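Local coordinates for protein glycosyl hydrolase, family 38 (Enterococcus faecalis, PDB 5KBP) that probably hydrolyses alpha-mannosidic linkages in carbohydrates, as a metal-binding glycoside hydrolase of family 38, at residues A[9-14]-A[209-214]; A[59-64]-A[73-78]; A[417-422]-A[599-604]; A[427-432]-A[440-445]; A[832-837]-A[841-846]. One frame throughout, in Å; residues are numbered along the deposited sequence.

Contact 1: residues A[9-14]-A[209-214]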
# COMPACT_ATOMS: atom_id res chain seq x y z
N VAL A 9 44.45 -12.51 -2.00
CA VAL A 9 43.16 -12.49 -2.67
C VAL A 9 42.09 -12.42 -1.60
O VAL A 9 41.87 -13.40 -0.87
CB VAL A 9 42.97 -13.72 -3.58
CG1 VAL A 9 41.67 -13.62 -4.33
CG2 VAL A 9 44.14 -13.85 -4.54
N TYR A 10 41.42 -11.28 -1.49
CA TYR A 10 40.40 -11.04 -0.47
C TYR A 10 39.03 -11.35 -1.06
O TYR A 10 38.56 -10.65 -1.95
CB TYR A 10 40.47 -9.61 0.05
CG TYR A 10 41.79 -9.26 0.72
CD1 TYR A 10 42.90 -8.90 -0.03
CD2 TYR A 10 41.91 -9.31 2.10
CE1 TYR A 10 44.10 -8.59 0.57
CE2 TYR A 10 43.11 -8.99 2.71
CZ TYR A 10 44.20 -8.63 1.95
OH TYR A 10 45.40 -8.32 2.55
N ILE A 11 38.39 -12.40 -0.54
CA ILE A 11 37.10 -12.85 -1.03
C ILE A 11 36.03 -12.38 -0.04
O ILE A 11 35.98 -12.85 1.10
CB ILE A 11 37.07 -14.38 -1.20
CG1 ILE A 11 38.16 -14.80 -2.19
CG2 ILE A 11 35.70 -14.84 -1.67
CD1 ILE A 11 38.54 -16.26 -2.10
N VAL A 12 35.18 -11.46 -0.49
CA VAL A 12 34.14 -10.88 0.34
C VAL A 12 32.80 -11.42 -0.14
O VAL A 12 32.33 -11.08 -1.23
CB VAL A 12 34.16 -9.34 0.29
CG1 VAL A 12 32.98 -8.77 1.07
CG2 VAL A 12 35.47 -8.81 0.85
N SER A 13 32.18 -12.28 0.67
CA SER A 13 30.86 -12.80 0.36
C SER A 13 29.80 -11.74 0.64
O SER A 13 29.88 -11.02 1.64
CB SER A 13 30.58 -14.07 1.16
OG SER A 13 31.47 -15.11 0.81
N HIS A 14 28.81 -11.66 -0.24
CA HIS A 14 27.78 -10.63 -0.14
C HIS A 14 26.59 -11.06 -0.99
O HIS A 14 26.58 -12.15 -1.58
CB HIS A 14 28.31 -9.28 -0.61
CG HIS A 14 28.37 -9.14 -2.10
ND1 HIS A 14 27.36 -8.56 -2.83
CD2 HIS A 14 29.30 -9.54 -2.99
CE1 HIS A 14 27.67 -8.59 -4.12
NE2 HIS A 14 28.85 -9.18 -4.24
N ALA A 209 40.47 -23.07 -14.40
CA ALA A 209 40.03 -22.15 -15.45
C ALA A 209 39.36 -20.92 -14.86
O ALA A 209 39.43 -19.83 -15.46
CB ALA A 209 39.07 -22.87 -16.40
N PHE A 210 38.71 -21.05 -13.71
CA PHE A 210 38.08 -19.90 -13.07
C PHE A 210 39.12 -18.89 -12.61
O PHE A 210 39.10 -17.72 -13.01
CB PHE A 210 37.21 -20.37 -11.90
CG PHE A 210 36.54 -19.25 -11.15
CD1 PHE A 210 35.30 -18.77 -11.56
CD2 PHE A 210 37.13 -18.69 -10.02
CE1 PHE A 210 34.68 -17.75 -10.87
CE2 PHE A 210 36.50 -17.67 -9.33
CZ PHE A 210 35.28 -17.20 -9.75
N TRP A 211 40.06 -19.33 -11.76
CA TRP A 211 41.01 -18.40 -11.16
C TRP A 211 42.01 -17.88 -12.18
O TRP A 211 42.44 -16.72 -12.08
CB TRP A 211 41.72 -19.06 -9.99
CG TRP A 211 40.85 -19.23 -8.78
CD1 TRP A 211 40.42 -20.40 -8.24
CD2 TRP A 211 40.29 -18.18 -7.98
NE1 TRP A 211 39.63 -20.15 -7.14
CE2 TRP A 211 39.53 -18.79 -6.96
CE3 TRP A 211 40.35 -16.78 -8.03
CZ2 TRP A 211 38.85 -18.06 -6.00
CZ3 TRP A 211 39.67 -16.06 -7.07
CH2 TRP A 211 38.93 -16.69 -6.07
N LYS A 212 42.41 -18.70 -13.16
CA LYS A 212 43.32 -18.20 -14.19
C LYS A 212 42.72 -17.02 -14.94
O LYS A 212 43.46 -16.14 -15.40
CB LYS A 212 43.67 -19.32 -15.17
CG LYS A 212 44.70 -20.30 -14.65
CD LYS A 212 45.09 -21.31 -15.73
N GLN A 213 41.40 -16.97 -15.05
CA GLN A 213 40.74 -15.82 -15.68
C GLN A 213 40.50 -14.71 -14.68
O GLN A 213 40.78 -13.54 -14.96
CB GLN A 213 39.43 -16.26 -16.33
CG GLN A 213 38.67 -15.13 -17.00
CD GLN A 213 39.38 -14.61 -18.24
OE1 GLN A 213 39.90 -15.39 -19.04
NE2 GLN A 213 39.39 -13.29 -18.41
N LYS A 214 39.98 -15.05 -13.50
CA LYS A 214 39.59 -14.03 -12.53
C LYS A 214 40.80 -13.29 -11.97
O LYS A 214 40.74 -12.08 -11.73
CB LYS A 214 38.78 -14.66 -11.40
CG LYS A 214 37.47 -15.30 -11.85
CD LYS A 214 36.59 -14.32 -12.58
CE LYS A 214 35.28 -14.97 -13.01
NZ LYS A 214 34.40 -14.05 -13.77
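Val9 and Ile11 meet Trp211 in a buried, wholly apolar helix-on-sheet contact of the N-terminal alpha/beta domain of the family 38 fold. Strand 7-13 runs parallel between 226-231 and 256-260, and helix 204-219 packs against one face of this sheet. Val9 and Ile11, two positions apart, both turn their CB toward the helix; branched aliphatic side chains suit a buried strand and give the indole methyl groups to pack on. A large indole suits the helix side, since the backbones stay 10.6 Å apart from Val9 CA to Trp211 CA. Trp211 CG lies anti to the carbonyl carbon (chi1 -73°), which sends the ring to the strand. Phe210 CD2 lies over one face of the indole, and Phe258 also meets it. Trp211 lies beside Phe253, and Val9 beside Tyr256, two residues of a calcium site that is empty in this chain. Both methyls approach the six-membered ring obliquely: CZ3 lies 4.2 Å from Val9 CG1, and CH2 lies 4.0 Å from Ile11 CD1.

Contact 2: residues A[59-64]-A[73-78]. With SO4 (sulfate ion), chain E.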
# COMPACT_ATOMS: atom_id res chain seq x y z
N ILE A 59 18.32 -2.00 6.60
CA ILE A 59 16.91 -2.38 6.53
C ILE A 59 16.74 -3.87 6.30
O ILE A 59 15.65 -4.41 6.54
CB ILE A 59 16.20 -1.57 5.42
CG1 ILE A 59 14.69 -1.55 5.67
CG2 ILE A 59 16.51 -2.15 4.05
CD1 ILE A 59 13.91 -0.81 4.60
N ILE A 60 17.78 -4.57 5.84
CA ILE A 60 17.70 -6.02 5.67
C ILE A 60 17.46 -6.69 7.02
O ILE A 60 16.70 -7.66 7.12
CB ILE A 60 18.98 -6.54 4.99
CG1 ILE A 60 19.08 -6.00 3.56
CG2 ILE A 60 19.02 -8.07 5.00
CD1 ILE A 60 20.32 -6.47 2.82
N LEU A 61 18.10 -6.18 8.08
CA LEU A 61 17.85 -6.71 9.41
C LEU A 61 16.40 -6.51 9.83
O LEU A 61 15.78 -7.41 10.40
CB LEU A 61 18.80 -6.05 10.42
CG LEU A 61 20.30 -6.12 10.14
CD1 LEU A 61 21.05 -5.17 11.05
CD2 LEU A 61 20.80 -7.54 10.32
N ASP A 62 15.85 -5.33 9.55
CA ASP A 62 14.46 -5.05 9.91
C ASP A 62 13.50 -5.92 9.11
O ASP A 62 12.54 -6.47 9.67
CB ASP A 62 14.15 -3.57 9.70
CG ASP A 62 14.98 -2.67 10.59
OD1 ASP A 62 15.41 -3.13 11.66
OD2 ASP A 62 15.20 -1.50 10.21
N ASP A 63 13.73 -6.05 7.80
CA ASP A 63 12.84 -6.84 6.97
C ASP A 63 12.87 -8.32 7.35
O ASP A 63 11.87 -9.02 7.17
CB ASP A 63 13.21 -6.67 5.49
CG ASP A 63 13.02 -5.25 5.01
OD1 ASP A 63 12.19 -4.52 5.60
OD2 ASP A 63 13.70 -4.85 4.03
N TYR A 64 14.00 -8.80 7.87
CA TYR A 64 14.11 -10.20 8.26
C TYR A 64 13.39 -10.46 9.58
O TYR A 64 12.72 -11.49 9.73
CB TYR A 64 15.58 -10.60 8.36
CG TYR A 64 15.81 -12.02 8.84
CD1 TYR A 64 15.59 -13.11 8.01
CD2 TYR A 64 16.26 -12.27 10.13
CE1 TYR A 64 15.81 -14.40 8.44
CE2 TYR A 64 16.48 -13.56 10.58
CZ TYR A 64 16.25 -14.62 9.73
OH TYR A 64 16.47 -15.91 10.17
N GLU A 73 17.82 -12.62 18.65
CA GLU A 73 19.02 -12.91 19.42
C GLU A 73 20.11 -13.52 18.55
O GLU A 73 21.30 -13.23 18.74
CB GLU A 73 18.69 -13.84 20.59
CG GLU A 73 17.97 -13.15 21.75
CD GLU A 73 18.75 -11.98 22.31
OE1 GLU A 73 18.11 -10.97 22.69
OE2 GLU A 73 19.99 -12.06 22.37
N ALA A 74 19.72 -14.36 17.59
CA ALA A 74 20.71 -14.92 16.66
C ALA A 74 21.32 -13.82 15.80
O ALA A 74 22.53 -13.82 15.54
CB ALA A 74 20.06 -16.00 15.79
N VAL A 75 20.49 -12.88 15.33
CA VAL A 75 21.00 -11.76 14.54
C VAL A 75 21.93 -10.89 15.37
O VAL A 75 22.98 -10.44 14.90
CB VAL A 75 19.84 -10.95 13.95
CG1 VAL A 75 20.34 -9.64 13.35
CG2 VAL A 75 19.09 -11.76 12.90
N LYS A 76 21.55 -10.63 16.63
CA LYS A 76 22.41 -9.88 17.53
C LYS A 76 23.77 -10.55 17.67
O LYS A 76 24.81 -9.90 17.52
CB LYS A 76 21.74 -9.75 18.90
CG LYS A 76 20.78 -8.58 19.04
CD LYS A 76 20.08 -8.63 20.39
CE LYS A 76 19.50 -7.27 20.76
NZ LYS A 76 18.71 -7.34 22.02
N LYS A 77 23.78 -11.85 17.95
CA LYS A 77 25.04 -12.56 18.14
C LYS A 77 25.86 -12.61 16.86
O LYS A 77 27.09 -12.61 16.91
CB LYS A 77 24.78 -13.98 18.66
CG LYS A 77 24.32 -14.02 20.11
CD LYS A 77 24.08 -15.45 20.59
CE LYS A 77 22.79 -16.01 20.03
NZ LYS A 77 22.47 -17.35 20.61
N ALA A 78 25.20 -12.66 15.70
CA ALA A 78 25.94 -12.67 14.44
C ALA A 78 26.63 -11.33 14.20
O ALA A 78 27.78 -11.29 13.74
CB ALA A 78 25.01 -13.01 13.28
S SO4 E . 14.88 -6.61 22.50
O1 SO4 E . 13.79 -7.07 23.36
O2 SO4 E . 14.33 -5.76 21.44
O3 SO4 E . 15.55 -7.76 21.90
O4 SO4 E . 15.84 -5.85 23.29
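Leu61, Tyr64 and Val75 form the buried apolar interface of two consecutive helices, 59-65 and 72-80, joined by a short loop in the N-terminal domain of the family 38 fold. The two segments come closest at Leu61 and Val75, whose CA atoms are 7.9 Å apart. Leu61 and Tyr64 lie three positions apart and therefore share one side of their helix, while Val75 answers both with its two methyl groups. A beta-branched valine suits this place because its short fork offers one methyl to each partner. With CG1 anti to the backbone N (chi1 169°), that branch turns to Leu61 and CG2 to the tyrosine ring. The tyrosine and the valine run past one another head to tail, bringing Val75 CG2 to Tyr64 CE2 at 3.9 Å. Tyrosine suits the place because its ring packs on the valine while its hydroxyl is hydrogen-bonded to Asp37 of helix 25-45. Trp117 of helix 100-117 touches both Leu61 and Val75. On another side of helix 72-80, the extended chain of Lys76 carries NZ to a sulfate ion, probably from the crystallisation liquor, which is also held by Lys72 and by Lys72 of the second subunit. Lys76 NZ is 3.2 Å from sulfate O3, whereas the apolar interface is closed by Leu61 CD2 against Val75 CG1 at 3.7 Å.

Contact 3: residues A[417-422]-A[599-604]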
# COMPACT_ATOMS: atom_id res chain seq x y z
N THR A 417 8.15 35.84 -0.90
CA THR A 417 7.17 36.76 -1.47
C THR A 417 6.12 35.95 -2.20
O THR A 417 6.46 35.17 -3.10
CB THR A 417 7.85 37.75 -2.42
OG1 THR A 417 8.76 38.57 -1.68
CG2 THR A 417 6.81 38.63 -3.09
N GLU A 418 4.86 36.13 -1.83
CA GLU A 418 3.80 35.28 -2.35
C GLU A 418 2.44 35.91 -2.07
O GLU A 418 2.24 36.49 -1.00
CB GLU A 418 3.87 33.88 -1.72
CG GLU A 418 2.68 32.98 -1.98
CD GLU A 418 2.87 31.58 -1.43
OE1 GLU A 418 4.01 31.08 -1.48
OE2 GLU A 418 1.88 30.99 -0.95
N VAL A 419 1.53 35.80 -3.03
CA VAL A 419 0.14 36.16 -2.83
C VAL A 419 -0.55 34.96 -2.20
O VAL A 419 -0.80 33.95 -2.87
CB VAL A 419 -0.54 36.57 -4.15
CG1 VAL A 419 -2.02 36.80 -3.93
CG2 VAL A 419 0.12 37.83 -4.70
N VAL A 420 -0.86 35.05 -0.91
CA VAL A 420 -1.28 33.91 -0.11
C VAL A 420 -2.80 33.87 -0.03
O VAL A 420 -3.49 34.89 -0.16
CB VAL A 420 -0.65 33.97 1.29
CG1 VAL A 420 -0.75 32.62 2.00
CG2 VAL A 420 0.79 34.42 1.20
N THR A 421 -3.33 32.66 0.16
CA THR A 421 -4.75 32.43 0.39
C THR A 421 -4.92 31.76 1.75
O THR A 421 -4.22 30.79 2.06
CB THR A 421 -5.34 31.55 -0.72
OG1 THR A 421 -5.84 32.38 -1.78
CG2 THR A 421 -6.47 30.67 -0.19
N VAL A 422 -5.82 32.30 2.57
CA VAL A 422 -6.06 31.81 3.92
C VAL A 422 -7.56 31.60 4.10
O VAL A 422 -8.35 32.52 3.86
CB VAL A 422 -5.52 32.78 4.99
CG1 VAL A 422 -5.93 32.32 6.38
CG2 VAL A 422 -4.01 32.90 4.89
N PRO A 599 -4.26 44.17 -9.06
CA PRO A 599 -2.98 44.90 -8.93
C PRO A 599 -1.84 44.06 -8.38
O PRO A 599 -0.68 44.47 -8.51
CB PRO A 599 -3.34 46.05 -7.98
CG PRO A 599 -4.80 46.26 -8.18
CD PRO A 599 -5.37 44.90 -8.41
N VAL A 600 -2.12 42.91 -7.77
CA VAL A 600 -1.09 42.09 -7.15
C VAL A 600 -0.92 40.73 -7.80
O VAL A 600 0.10 40.06 -7.54
CB VAL A 600 -1.34 41.92 -5.63
CG1 VAL A 600 -1.41 43.28 -4.95
CG2 VAL A 600 -2.62 41.13 -5.40
N LYS A 601 -1.86 40.28 -8.62
CA LYS A 601 -1.78 38.93 -9.17
C LYS A 601 -2.66 38.83 -10.41
O LYS A 601 -3.78 39.34 -10.43
CB LYS A 601 -2.21 37.89 -8.13
CG LYS A 601 -2.19 36.46 -8.62
CD LYS A 601 -2.65 35.50 -7.53
CE LYS A 601 -2.68 34.07 -8.03
NZ LYS A 601 -3.12 33.13 -6.96
N ALA A 602 -2.13 38.18 -11.44
CA ALA A 602 -2.87 37.94 -12.68
C ALA A 602 -2.45 36.59 -13.24
O ALA A 602 -1.29 36.19 -13.12
CB ALA A 602 -2.63 39.05 -13.70
N SER A 603 -3.40 35.90 -13.87
CA SER A 603 -3.15 34.58 -14.42
C SER A 603 -3.88 34.42 -15.75
O SER A 603 -4.98 34.95 -15.93
CB SER A 603 -3.58 33.46 -13.46
OG SER A 603 -4.99 33.44 -13.30
N TYR A 604 -3.26 33.69 -16.66
CA TYR A 604 -3.82 33.37 -17.97
C TYR A 604 -3.93 31.86 -18.13
O TYR A 604 -3.08 31.11 -17.65
CB TYR A 604 -2.96 33.94 -19.10
CG TYR A 604 -3.24 35.39 -19.44
CD1 TYR A 604 -2.75 36.41 -18.64
CD2 TYR A 604 -3.96 35.72 -20.57
CE1 TYR A 604 -3.00 37.73 -18.96
CE2 TYR A 604 -4.21 37.04 -20.90
CZ TYR A 604 -3.73 38.04 -20.08
OH TYR A 604 -3.97 39.36 -20.40
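Val419 meets Val600 and Lys601 with both of its methyl groups. CG2 sits between Val600 and the start of the Lys601 side chain, 3.6 Å from the backbone O of Val600, 4.3 Å from that residue's CG2 and 4.1 Å from Lys601 CB, while CG1 meets the lysine alone, 3.9 Å from its CD. The lysine takes part through its hydrocarbon stem: CG is anti to the backbone N (chi1 179°) and the chain stays extended, which takes CD past the valine and NZ beyond it. A long aliphatic chain with a charged end suits such a partly exposed seam, and a compact branched valine gives it a surface to lie on. No hydrogen bond crosses between the segments. Glu493 of strand 483-499 touches both Val419 and Lys601, and Ile653 adds to the packing on Val419. The backbone of 417-422 is hydrogen-bonded to strand 483-499, and that of 599-604 to Met652 and Lys654. The contact thus joins edge strand 416-430 of one antiparallel sheet to the start of strand 601-613 in another.

Contact 4: residues A[427-432]-A[440-445]; sequences ERLPFY and YHELKQ
Leu429 points from strand 416-430 to the helix that follows it, and its side chain meets Leu443 tip to tip. The chain leaves CB with CG anti to the carbonyl carbon (chi1 -57°), which sends the fork at the helix. CG comes 3.8 Å from Leu443 CD2. Beyond it, CD1 carries most of the contact, lying 3.7 Å from both CG and CD2 of Leu443. Leu443 thus receives the tip of Leu429 around its own branch point, while Glu442, extended beyond CG, brings OE2 to within 3.8 Å of Leu429 CD1 at the exposed margin. Glu427, two residues before Leu429, adds its CB at 4.2 Å from Leu443 CD2. Seven residues separate the segments, and strand 427-430 and helix 440-445 run nearly antiparallel, at 162°, with axes 9.7 Å apart. Leu439 of the same helix also touches Leu429, and the strand itself is paired with 483-499. Helix 436-445 turns other residues, Tyr440 among them, to the second subunit. Leucines suit the inside of this strand-helix packing and glutamates its margin: Glu442 is exposed, and Glu427 makes a weak, long ion pair with Lys446. No hydrogen bond joins the segments, which implies that the contact rests on apolar burial.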
# COMPACT_ATOMS: atom_id res chain seq x y z
N GLU A 427 -18.06 31.38 11.25
CA GLU A 427 -19.19 30.93 12.05
C GLU A 427 -19.11 29.42 12.22
O GLU A 427 -18.45 28.73 11.45
CB GLU A 427 -20.53 31.34 11.42
CG GLU A 427 -20.97 32.75 11.78
CD GLU A 427 -21.46 33.53 10.59
OE1 GLU A 427 -21.62 32.93 9.50
OE2 GLU A 427 -21.69 34.75 10.73
N ARG A 428 -19.81 28.92 13.24
CA ARG A 428 -19.71 27.50 13.59
C ARG A 428 -20.96 27.10 14.36
O ARG A 428 -21.23 27.65 15.43
CB ARG A 428 -18.45 27.24 14.41
CG ARG A 428 -18.26 25.81 14.85
CD ARG A 428 -16.80 25.42 14.77
NE ARG A 428 -16.36 24.64 15.92
CZ ARG A 428 -15.12 24.19 16.08
NH1 ARG A 428 -14.20 24.44 15.16
NH2 ARG A 428 -14.80 23.48 17.15
N LEU A 429 -21.71 26.14 13.82
CA LEU A 429 -22.90 25.62 14.47
C LEU A 429 -22.68 24.16 14.84
O LEU A 429 -22.75 23.28 13.97
CB LEU A 429 -24.13 25.75 13.56
CG LEU A 429 -24.49 27.15 13.05
CD1 LEU A 429 -25.78 27.10 12.25
CD2 LEU A 429 -24.60 28.14 14.20
N PRO A 430 -22.40 23.84 16.11
CA PRO A 430 -22.20 22.44 16.49
C PRO A 430 -23.46 21.62 16.30
O PRO A 430 -24.58 22.15 16.26
CB PRO A 430 -21.80 22.53 17.97
CG PRO A 430 -21.35 23.95 18.17
CD PRO A 430 -22.18 24.76 17.23
N PHE A 431 -23.28 20.31 16.19
CA PHE A 431 -24.41 19.43 15.89
C PHE A 431 -25.42 19.38 17.03
O PHE A 431 -26.61 19.18 16.78
CB PHE A 431 -23.91 18.02 15.57
CG PHE A 431 -23.57 17.81 14.12
CD1 PHE A 431 -23.41 18.89 13.27
CD2 PHE A 431 -23.44 16.53 13.60
CE1 PHE A 431 -23.10 18.71 11.94
CE2 PHE A 431 -23.14 16.34 12.27
CZ PHE A 431 -22.97 17.43 11.44
N TYR A 432 -24.98 19.57 18.28
CA TYR A 432 -25.92 19.54 19.39
C TYR A 432 -26.86 20.74 19.39
O TYR A 432 -27.78 20.79 20.22
CB TYR A 432 -25.19 19.44 20.73
CG TYR A 432 -24.24 20.58 21.06
CD1 TYR A 432 -24.72 21.79 21.56
CD2 TYR A 432 -22.87 20.44 20.90
CE1 TYR A 432 -23.86 22.83 21.86
CE2 TYR A 432 -22.00 21.48 21.21
CZ TYR A 432 -22.51 22.67 21.69
OH TYR A 432 -21.65 23.70 22.00
N TYR A 440 -26.93 23.58 8.18
CA TYR A 440 -26.26 23.76 6.89
C TYR A 440 -26.92 24.87 6.09
O TYR A 440 -26.27 25.83 5.66
CB TYR A 440 -26.27 22.44 6.12
CG TYR A 440 -25.63 22.48 4.75
CD1 TYR A 440 -26.38 22.80 3.62
CD2 TYR A 440 -24.29 22.18 4.58
CE1 TYR A 440 -25.81 22.83 2.37
CE2 TYR A 440 -23.70 22.21 3.32
CZ TYR A 440 -24.47 22.53 2.22
OH TYR A 440 -23.90 22.56 0.97
N HIS A 441 -28.24 24.77 5.88
CA HIS A 441 -28.95 25.78 5.10
C HIS A 441 -29.13 27.08 5.87
O HIS A 441 -29.31 28.13 5.24
CB HIS A 441 -30.31 25.23 4.66
CG HIS A 441 -30.21 24.10 3.68
ND1 HIS A 441 -30.40 22.79 4.03
CD2 HIS A 441 -29.94 24.10 2.35
CE1 HIS A 441 -30.25 22.02 2.97
NE2 HIS A 441 -29.97 22.79 1.94
N GLU A 442 -29.07 27.05 7.20
CA GLU A 442 -29.10 28.29 7.97
C GLU A 442 -27.87 29.14 7.68
O GLU A 442 -27.98 30.35 7.47
CB GLU A 442 -29.21 27.99 9.46
CG GLU A 442 -29.10 29.21 10.36
CD GLU A 442 -29.23 28.86 11.82
OE1 GLU A 442 -29.94 27.89 12.15
OE2 GLU A 442 -28.61 29.56 12.65
N LEU A 443 -26.69 28.51 7.67
CA LEU A 443 -25.47 29.24 7.32
C LEU A 443 -25.44 29.62 5.85
O LEU A 443 -24.91 30.67 5.49
CB LEU A 443 -24.24 28.40 7.68
CG LEU A 443 -24.04 28.07 9.15
CD1 LEU A 443 -22.80 27.20 9.34
CD2 LEU A 443 -23.93 29.34 9.98
N LYS A 444 -26.01 28.77 4.98
CA LYS A 444 -26.02 29.07 3.56
C LYS A 444 -26.87 30.30 3.26
O LYS A 444 -26.53 31.09 2.36
CB LYS A 444 -26.55 27.86 2.78
CG LYS A 444 -26.12 27.80 1.32
CD LYS A 444 -24.89 26.92 1.15
CE LYS A 444 -24.61 26.64 -0.32
NZ LYS A 444 -23.48 25.68 -0.49
N GLN A 445 -27.96 30.49 4.00
CA GLN A 445 -28.86 31.61 3.79
C GLN A 445 -28.46 32.86 4.57
O GLN A 445 -28.99 33.94 4.30
CB GLN A 445 -30.29 31.22 4.18
CG GLN A 445 -30.87 30.09 3.35
CD GLN A 445 -32.07 29.44 4.02
OE1 GLN A 445 -32.53 29.89 5.06
NE2 GLN A 445 -32.57 28.37 3.41

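Contact 5: residues A[832-837]-A[841-846]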
# COMPACT_ATOMS: atom_id res chain seq x y z
N THR A 832 18.45 23.88 4.10
CA THR A 832 17.80 22.61 3.83
C THR A 832 17.19 21.92 5.05
O THR A 832 16.33 21.06 4.87
CB THR A 832 18.78 21.62 3.17
OG1 THR A 832 19.89 21.40 4.04
CG2 THR A 832 19.28 22.18 1.85
N ALA A 833 17.61 22.27 6.27
CA ALA A 833 17.13 21.53 7.43
C ALA A 833 17.04 22.44 8.65
O ALA A 833 17.96 23.23 8.92
CB ALA A 833 18.04 20.34 7.75
N VAL A 834 15.93 22.32 9.37
CA VAL A 834 15.78 22.85 10.73
C VAL A 834 15.01 21.79 11.51
O VAL A 834 13.82 21.57 11.26
CB VAL A 834 15.04 24.20 10.77
CG1 VAL A 834 14.61 24.52 12.20
CG2 VAL A 834 15.92 25.30 10.23
N LYS A 835 15.69 21.13 12.44
CA LYS A 835 15.07 20.07 13.24
C LYS A 835 15.82 19.98 14.56
O LYS A 835 16.57 20.90 14.92
CB LYS A 835 15.07 18.74 12.45
CG LYS A 835 16.45 18.13 12.25
CD LYS A 835 16.36 16.83 11.47
CE LYS A 835 17.68 16.08 11.49
NZ LYS A 835 18.02 15.61 12.86
N ARG A 836 15.62 18.89 15.30
CA ARG A 836 16.24 18.72 16.60
C ARG A 836 16.82 17.32 16.74
O ARG A 836 16.34 16.37 16.12
CB ARG A 836 15.24 19.00 17.73
CG ARG A 836 14.79 20.45 17.79
CD ARG A 836 13.93 20.76 19.00
NE ARG A 836 13.62 22.18 19.06
CZ ARG A 836 14.35 23.08 19.72
NH1 ARG A 836 15.44 22.70 20.38
NH2 ARG A 836 13.99 24.36 19.72
N GLN A 837 17.88 17.22 17.55
CA GLN A 837 18.58 15.96 17.74
C GLN A 837 17.74 15.00 18.59
O GLN A 837 16.92 15.43 19.41
CB GLN A 837 19.94 16.21 18.39
CG GLN A 837 20.88 15.02 18.38
CD GLN A 837 22.31 15.40 18.73
OE1 GLN A 837 22.54 16.32 19.51
NE2 GLN A 837 23.27 14.70 18.14
N ASN A 841 17.81 17.00 22.06
CA ASN A 841 16.84 18.01 21.65
C ASN A 841 17.50 19.32 21.23
O ASN A 841 16.84 20.37 21.19
CB ASN A 841 15.81 18.27 22.76
CG ASN A 841 14.82 17.14 22.91
OD1 ASN A 841 14.80 16.45 23.93
ND2 ASN A 841 13.98 16.95 21.90
N HIS A 842 18.79 19.30 20.91
CA HIS A 842 19.46 20.49 20.40
C HIS A 842 18.87 20.88 19.05
O HIS A 842 18.55 20.02 18.22
CB HIS A 842 20.96 20.24 20.25
CG HIS A 842 21.66 19.93 21.53
ND1 HIS A 842 21.22 20.39 22.75
CD2 HIS A 842 22.78 19.21 21.79
CE1 HIS A 842 22.03 19.97 23.70
NE2 HIS A 842 22.98 19.25 23.14
N LEU A 843 18.72 22.18 18.82
CA LEU A 843 18.24 22.66 17.53
C LEU A 843 19.32 22.45 16.48
O LEU A 843 20.44 22.93 16.63
CB LEU A 843 17.84 24.13 17.62
CG LEU A 843 17.28 24.71 16.31
CD1 LEU A 843 16.01 23.97 15.91
CD2 LEU A 843 17.02 26.20 16.44
N VAL A 844 18.97 21.74 15.41
CA VAL A 844 19.90 21.43 14.33
C VAL A 844 19.48 22.21 13.09
O VAL A 844 18.32 22.13 12.66
CB VAL A 844 19.95 19.92 14.04
CG1 VAL A 844 20.83 19.64 12.83
CG2 VAL A 844 20.45 19.16 15.25
N VAL A 845 20.42 22.96 12.53
CA VAL A 845 20.20 23.73 11.31
C VAL A 845 21.32 23.40 10.33
O VAL A 845 22.49 23.35 10.72
CB VAL A 845 20.14 25.25 11.59
CG1 VAL A 845 19.87 26.02 10.30
CG2 VAL A 845 19.09 25.56 12.64
N ARG A 846 20.96 23.18 9.07
CA ARG A 846 21.94 22.84 8.05
C ARG A 846 21.72 23.68 6.80
O ARG A 846 20.59 23.84 6.33
CB ARG A 846 21.88 21.35 7.69
CG ARG A 846 22.79 20.95 6.54
CD ARG A 846 23.12 19.47 6.55
NE ARG A 846 21.94 18.64 6.77
CZ ARG A 846 21.68 18.00 7.91
NH1 ARG A 846 20.58 17.27 8.03
NH2 ARG A 846 22.52 18.10 8.93
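Arg836 and Leu843 meet across a beta hairpin of the C-terminal beta-sandwich region, Leu843 CB lying 3.8 Å above one face of the guanidinium group, displaced toward the rim. At its edge, in plane, sits Asn841 O, to which the arginine chain, extended from CG to NE, brings NH1 at 2.8 Å. Arginine suits this corner because NE also finds Ala326 O, and NH2 Glu330, both of helix 304-332. Gln837 OE1 is hydrogen-bonded to Thr840 OG1 and passes 3.7 Å from His842 CD2, the two side chains extending in the same direction with planes 51° apart. In the antiparallel strands 829-836 and 843-849, Lys835 and Val844 form a hydrogen-bonded pair, Val834 and Val845 a non-hydrogen-bonded one with CG2 atoms 4.0 Å apart. Val834, Leu843 and Val845 share the face of Arg836, where compact branched side chains pack closely. Thr832 OG1 and Arg846 NH1 share Glu101 of helix 100-117. Thr832 and Ala833 both face Arg846 in a classic beta bulge: Thr832 N bonds Arg846 O at 3.1 Å, and Ala833 N reaches the same oxygen weakly at 3.4 Å.

Overall arrangement
Contacts 1 and 2 belong to the N-terminal domain, contact 2 nested within the chain loop that contact 1 closes, and their centres are about 28 Å apart. Contact 1 is the one beside a metal site, the calcium site of Phe253 and Tyr256, whereas the sulfate of contact 2 is held by lysines of both subunits. Contacts 3 and 4 share strand 416-430 and are about 12 Å apart at nearest atoms; contact 4 also faces the second subunit. Contact 1 lies across the chain's centre from both, about 77 Å from contact 4 between centres. Contact 5, nearer the middle, is about 30 Å from contact 2 and about 32 Å from contact 3, centre to centre.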